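Local atomic coordinates of 3,4-dihydroxy-2-butanone 4-phosphate synthase (Candida albicans, PDB entry 1TKS), a protein that catalyses the conversion of D-ribulose 5-phosphate to formate and 3,4-dihydroxy-2-butanone 4-phosphate, a reaction of riboflavin biosynthesis. Residues D34-A39 and G162-L167; E40-E45 and D105-T110. All coordinates share one frame; numbering follows the deposited sequence.

Contact 1 of 2, residues D34-A39 and G162-L167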
loop_
_atom_site.group_PDB
_atom_site.type_symbol
_atom_site.label_atom_id
_atom_site.label_comp_id
_atom_site.label_asym_id
_atom_site.label_seq_id
_atom_site.Cartn_x
_atom_site.Cartn_y
_atom_site.Cartn_z
ATOM N N ASP B 34 12.806 2.056 7.897
ATOM C CA ASP B 34 11.940 2.639 6.882
ATOM C C ASP B 34 12.759 3.490 5.928
ATOM O O ASP B 34 13.742 4.117 6.328
ATOM C CB ASP B 34 10.866 3.538 7.512
ATOM C CG ASP B 34 9.759 2.757 8.206
ATOM O OD1 ASP B 34 9.672 1.528 8.030
ATOM O OD2 ASP B 34 8.961 3.394 8.926
ATOM N N LEU B 35 12.357 3.500 4.663
ATOM C CA LEU B 35 13.024 4.331 3.669
ATOM C C LEU B 35 12.282 5.663 3.672
ATOM O O LEU B 35 11.050 5.689 3.667
ATOM C CB LEU B 35 12.929 3.695 2.283
ATOM C CG LEU B 35 13.941 2.586 2.011
ATOM C CD1 LEU B 35 13.619 1.919 0.689
ATOM C CD2 LEU B 35 15.347 3.178 1.995
ATOM N N ILE B 36 13.028 6.764 3.697
ATOM C CA ILE B 36 12.433 8.101 3.691
ATOM C C ILE B 36 13.214 9.037 2.772
ATOM O O ILE B 36 14.444 9.005 2.746
ATOM C CB ILE B 36 12.451 8.769 5.094
ATOM C CG1 ILE B 36 11.849 7.833 6.145
ATOM C CG2 ILE B 36 11.682 10.088 5.043
ATOM C CD1 ILE B 36 11.779 8.437 7.541
ATOM N N MET B 37 12.498 9.859 2.012
ATOM C CA MET B 37 13.140 10.844 1.145
ATOM C C MET B 37 12.220 12.035 0.954
ATOM O O MET B 37 11.043 11.979 1.304
ATOM C CB MET B 37 13.534 10.242 -0.218
ATOM C CG MET B 37 12.399 9.967 -1.215
ATOM S SD MET B 37 13.029 9.700 -2.887
ATOM C CE MET B 37 13.377 11.360 -3.419
ATOM N N ALA B 38 12.770 13.113 0.408
ATOM C CA ALA B 38 12.013 14.335 0.171
ATOM C C ALA B 38 10.866 14.089 -0.803
ATOM O O ALA B 38 11.068 13.559 -1.890
ATOM C CB ALA B 38 12.937 15.415 -0.374
ATOM N N ALA B 39 9.660 14.484 -0.407
ATOM C CA ALA B 39 8.486 14.290 -1.250
ATOM C C ALA B 39 8.612 14.985 -2.602
ATOM O O ALA B 39 8.242 14.422 -3.638
ATOM C CB ALA B 39 7.230 14.783 -0.524
ATOM N N GLY B 162 7.544 14.712 3.184
ATOM C CA GLY B 162 8.414 13.585 2.899
ATOM C C GLY B 162 7.589 12.409 2.412
ATOM O O GLY B 162 6.370 12.510 2.279
ATOM N N VAL B 163 8.247 11.293 2.127
ATOM C CA VAL B 163 7.546 10.093 1.677
ATOM C C VAL B 163 8.255 8.927 2.360
ATOM O O VAL B 163 9.485 8.906 2.437
ATOM C CB VAL B 163 7.573 9.963 0.125
ATOM C CG1 VAL B 163 9.002 9.994 -0.392
ATOM C CG2 VAL B 163 6.873 8.681 -0.308
ATOM N N ILE B 164 7.488 7.967 2.872
ATOM C CA ILE B 164 8.077 6.849 3.603
ATOM C C ILE B 164 7.379 5.510 3.381
ATOM O O ILE B 164 6.235 5.452 2.927
ATOM C CB ILE B 164 8.064 7.126 5.141
ATOM C CG1 ILE B 164 6.632 7.058 5.689
ATOM C CG2 ILE B 164 8.630 8.513 5.434
ATOM C CD1 ILE B 164 6.548 7.173 7.220
ATOM N N CYS B 165 8.085 4.429 3.706
ATOM C CA CYS B 165 7.530 3.082 3.609
ATOM C C CYS B 165 8.499 2.101 4.254
ATOM O O CYS B 165 9.711 2.305 4.214
ATOM C CB CYS B 165 7.254 2.696 2.155
ATOM S SG CYS B 165 5.916 1.450 2.029
ATOM N N GLU B 166 7.948 1.039 4.834
ATOM C CA GLU B 166 8.716 0.015 5.546
ATOM C C GLU B 166 9.499 -0.961 4.676
ATOM O O GLU B 166 8.940 -1.572 3.768
ATOM C CB GLU B 166 7.787 -0.815 6.442
ATOM C CG GLU B 166 6.882 -0.030 7.379
ATOM C CD GLU B 166 5.596 0.441 6.719
ATOM O OE1 GLU B 166 4.705 0.922 7.447
ATOM O OE2 GLU B 166 5.473 0.335 5.482
ATOM N N LEU B 167 10.787 -1.124 4.967
ATOM C CA LEU B 167 11.608 -2.069 4.213
ATOM C C LEU B 167 11.188 -3.497 4.556
ATOM O O LEU B 167 10.986 -3.827 5.724
ATOM C CB LEU B 167 13.088 -1.878 4.555
ATOM C CG LEU B 167 13.807 -0.753 3.809
ATOM C CD1 LEU B 167 15.094 -0.409 4.530
ATOM C CD2 LEU B 167 14.080 -1.173 2.371
#

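Contact 2 of 2, residues E40-E45 and D105-T110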
loop_
_atom_site.group_PDB
_atom_site.type_symbol
_atom_site.label_atom_id
_atom_site.label_comp_id
_atom_site.label_asym_id
_atom_site.label_seq_id
_atom_site.Cartn_x
_atom_site.Cartn_y
_atom_site.Cartn_z
ATOM N N GLU B 40 9.135 16.207 -2.597
ATOM C CA GLU B 40 9.275 16.977 -3.828
ATOM C C GLU B 40 10.320 16.433 -4.789
ATOM O O GLU B 40 10.366 16.838 -5.950
ATOM C CB GLU B 40 9.608 18.435 -3.499
ATOM C CG GLU B 40 10.910 18.618 -2.738
ATOM C CD GLU B 40 11.037 20.008 -2.149
ATOM O OE1 GLU B 40 11.488 20.929 -2.861
ATOM O OE2 GLU B 40 10.665 20.176 -0.973
ATOM N N LEU B 41 11.142 15.500 -4.326
ATOM C CA LEU B 41 12.196 14.966 -5.180
ATOM C C LEU B 41 11.996 13.536 -5.654
ATOM O O LEU B 41 12.795 13.036 -6.443
ATOM C CB LEU B 41 13.543 15.067 -4.460
ATOM C CG LEU B 41 13.969 16.455 -3.975
ATOM C CD1 LEU B 41 15.287 16.349 -3.220
ATOM C CD2 LEU B 41 14.100 17.395 -5.160
ATOM N N ILE B 42 10.937 12.876 -5.188
ATOM C CA ILE B 42 10.707 11.492 -5.592
ATOM C C ILE B 42 10.236 11.354 -7.034
ATOM O O ILE B 42 9.191 11.869 -7.425
ATOM C CB ILE B 42 9.717 10.769 -4.632
ATOM C CG1 ILE B 42 9.754 9.262 -4.887
ATOM C CG2 ILE B 42 8.301 11.303 -4.808
ATOM C CD1 ILE B 42 9.111 8.434 -3.781
ATOM N N THR B 43 11.048 10.656 -7.823
ATOM C CA THR B 43 10.768 10.425 -9.235
ATOM C C THR B 43 10.058 9.099 -9.431
ATOM O O THR B 43 9.888 8.331 -8.487
ATOM C CB THR B 43 12.072 10.359 -10.051
ATOM O OG1 THR B 43 12.887 9.298 -9.535
ATOM C CG2 THR B 43 12.837 11.661 -9.954
ATOM N N GLN B 44 9.657 8.839 -10.671
ATOM C CA GLN B 44 8.993 7.591 -11.012
ATOM C C GLN B 44 9.911 6.431 -10.641
ATOM O O GLN B 44 9.483 5.476 -10.004
ATOM C CB GLN B 44 8.691 7.547 -12.514
ATOM C CG GLN B 44 7.836 6.366 -12.954
ATOM C CD GLN B 44 8.625 5.091 -13.207
ATOM O OE1 GLN B 44 8.045 4.041 -13.483
ATOM N NE2 GLN B 44 9.949 5.177 -13.130
ATOM N N GLU B 45 11.177 6.527 -11.037
ATOM C CA GLU B 45 12.142 5.473 -10.747
ATOM C C GLU B 45 12.348 5.284 -9.250
ATOM O O GLU B 45 12.439 4.155 -8.769
ATOM C CB GLU B 45 13.499 5.772 -11.392
ATOM C CG GLU B 45 13.522 5.842 -12.914
ATOM C CD GLU B 45 12.844 7.080 -13.470
ATOM O OE1 GLU B 45 12.685 8.071 -12.726
ATOM O OE2 GLU B 45 12.483 7.066 -14.663
ATOM N N ASP B 105 2.346 7.759 -11.230
ATOM C CA ASP B 105 1.256 8.486 -10.600
ATOM C C ASP B 105 1.494 8.759 -9.117
ATOM O O ASP B 105 1.297 9.886 -8.652
ATOM C CB ASP B 105 -0.064 7.731 -10.790
ATOM C CG ASP B 105 -0.574 7.784 -12.230
ATOM O OD1 ASP B 105 0.139 8.308 -13.110
ATOM O OD2 ASP B 105 -1.693 7.294 -12.473
ATOM N N ARG B 106 1.914 7.744 -8.367
ATOM C CA ARG B 106 2.166 7.951 -6.945
ATOM C C ARG B 106 3.298 8.943 -6.726
ATOM O O ARG B 106 3.253 9.733 -5.785
ATOM C CB ARG B 106 2.448 6.622 -6.227
ATOM C CG ARG B 106 1.165 5.859 -5.913
ATOM C CD ARG B 106 1.332 4.818 -4.821
ATOM N NE ARG B 106 1.870 3.550 -5.307
ATOM C CZ ARG B 106 2.038 2.482 -4.532
ATOM N NH1 ARG B 106 1.714 2.546 -3.246
ATOM N NH2 ARG B 106 2.513 1.351 -5.036
ATOM N N ALA B 107 4.301 8.926 -7.599
ATOM C CA ALA B 107 5.408 9.865 -7.469
ATOM C C ALA B 107 4.911 11.280 -7.764
ATOM O O ALA B 107 5.265 12.226 -7.059
ATOM C CB ALA B 107 6.533 9.488 -8.429
ATOM N N LEU B 108 4.089 11.419 -8.802
ATOM C CA LEU B 108 3.544 12.722 -9.180
ATOM C C LEU B 108 2.679 13.281 -8.061
ATOM O O LEU B 108 2.768 14.462 -7.729
ATOM C CB LEU B 108 2.718 12.610 -10.472
ATOM C CG LEU B 108 1.939 13.833 -10.978
ATOM C CD1 LEU B 108 2.873 15.031 -11.125
ATOM C CD2 LEU B 108 1.285 13.508 -12.324
ATOM N N THR B 109 1.844 12.433 -7.473
ATOM C CA THR B 109 0.985 12.878 -6.388
ATOM C C THR B 109 1.829 13.323 -5.196
ATOM O O THR B 109 1.546 14.347 -4.571
ATOM C CB THR B 109 0.025 11.758 -5.952
ATOM O OG1 THR B 109 -0.886 11.479 -7.021
ATOM C CG2 THR B 109 -0.761 12.168 -4.714
ATOM N N THR B 110 2.871 12.557 -4.889
ATOM C CA THR B 110 3.742 12.887 -3.771
ATOM C C THR B 110 4.434 14.237 -3.973
ATOM O O THR B 110 4.472 15.062 -3.056
ATOM C CB THR B 110 4.791 11.777 -3.554
ATOM O OG1 THR B 110 4.113 10.550 -3.252
ATOM C CG2 THR B 110 5.716 12.129 -2.403
#

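Contact 1 of 2, residues D34-A39 and G162-L167
L35 and M37 pair with C165 and V163 in an antiparallel strand ladder buried near the centre of the chain, where strand 34-38 of a mixed sheet runs beside strand 162-166. Four backbone hydrogen bonds knit the two hydrogen-bonded pairs, the shortest L35 N to C165 O (2.9 Å), then V163 N to M37 O (3.0 Å). Between them the non-hydrogen-bonded pair I36 and I164 is drawn close, and I164 CA gives a CA-H...O contact to L35 O at 3.2 Å. On the face of D34, I36, I164 and E166 the two isoleucines lie side by side. I164 CG2, anti to its own carbonyl carbon, fits against both branches of I36, 3.4 Å from CG1 and 3.5 Å from CG2, tight for carbon. At the end of this face D34 OD1 comes up against E166, 3.1 Å from its CA and close to CG, the carboxylate planes 90° apart. The acids part: D34 OD2 bonds H145 ND1, E166 OE2 bonds S55 OG. D34 is a likely ligand of ribulose 5-phosphate and H145 of magnesium, consistent with this strand end lining the active site. On the face of L35, M37, V163 and C165, M37 CG packs 3.5 Å from V163 CG1, and L35 CD1 meets L167 CD2 at 3.5 Å, the leucines crossing at about a right angle. Helix 44-52 lies over it, L50 touching L35, V163 and C165, and T110 of helix 103-114 reaches V163; strand 21-24 continues the sheet beyond 34-38, while 162-166 bonds on its far edge to P61 and C59 of strand 59-63.

Contact 2 of 2, residues E40-E45 and D105-T110
I42 and A107 meet where the loop leading into helix 44-52 passes over helix 103-114, a small buried contact built from methyl groups and backbone. Its tight part is formed by A107 and T110 against I42 and the T43 carbonyl. The side chains of I42 and T110 cross at about a right angle, and I42 CG2 sits 3.6 Å from T110 CG2 and 3.8 Å from T110 CB. T110 CG2, anti to the backbone N, meets the isoleucine; OG1, beside the backbone N, donates to R106 O at 2.8 Å. That carbonyl also accepts from T110 N, and the two donors arrive from opposite faces of its plane, OG1 tilted 28° from it. One turn earlier, A107 CB fits beneath the loop backbone, 3.5 Å from T43 O and 3.7 Å from I42 O; its distance to I42 CG2, 4.4 Å, is looser. Toward the start of helix 44-52 the contact thins out. Q44 N is still 3.9 Å from A107 CB, but the end of the Q44 side chain leads away from residues 105-110, toward A103 and H104 of the same helix and L174 of the second subunit. T43, partly exposed, is the N-cap residue of helix 44-52, its OG1 bonded to K46 N. M47 fills in beside I42 and A107. Across the two segments the contact is van der Waals: methyl to methyl at I42 and T110, methyl to loop carbonyls at A107, whose small size lets the loop come close. I42 O accepts a bond from R111 NH1, the next residue of helix 103-114, which ties the loop to that helix.

Contact 1 lies near the centre of the chain and contact 2 farther out, their centres 12 Å apart; both are buried, but contact 2 has partly exposed residues at its edge. The chain passes directly from strand 34-38 through residues 40-45 into helix 44-52, so one connection serves both. They also touch: M37 CE lies 3.4 Å from I42 N, and T110 CG2 lies 3.8 Å from V163 CB of the sheet, so the methyl that meets I42 meets both. Contact 1 rests on a backbone ladder flanked by apolar side chains on both faces and reaches the likely substrate site; contact 2, away from the substrate and metal sites, relies on methyl packing and buries far less surface.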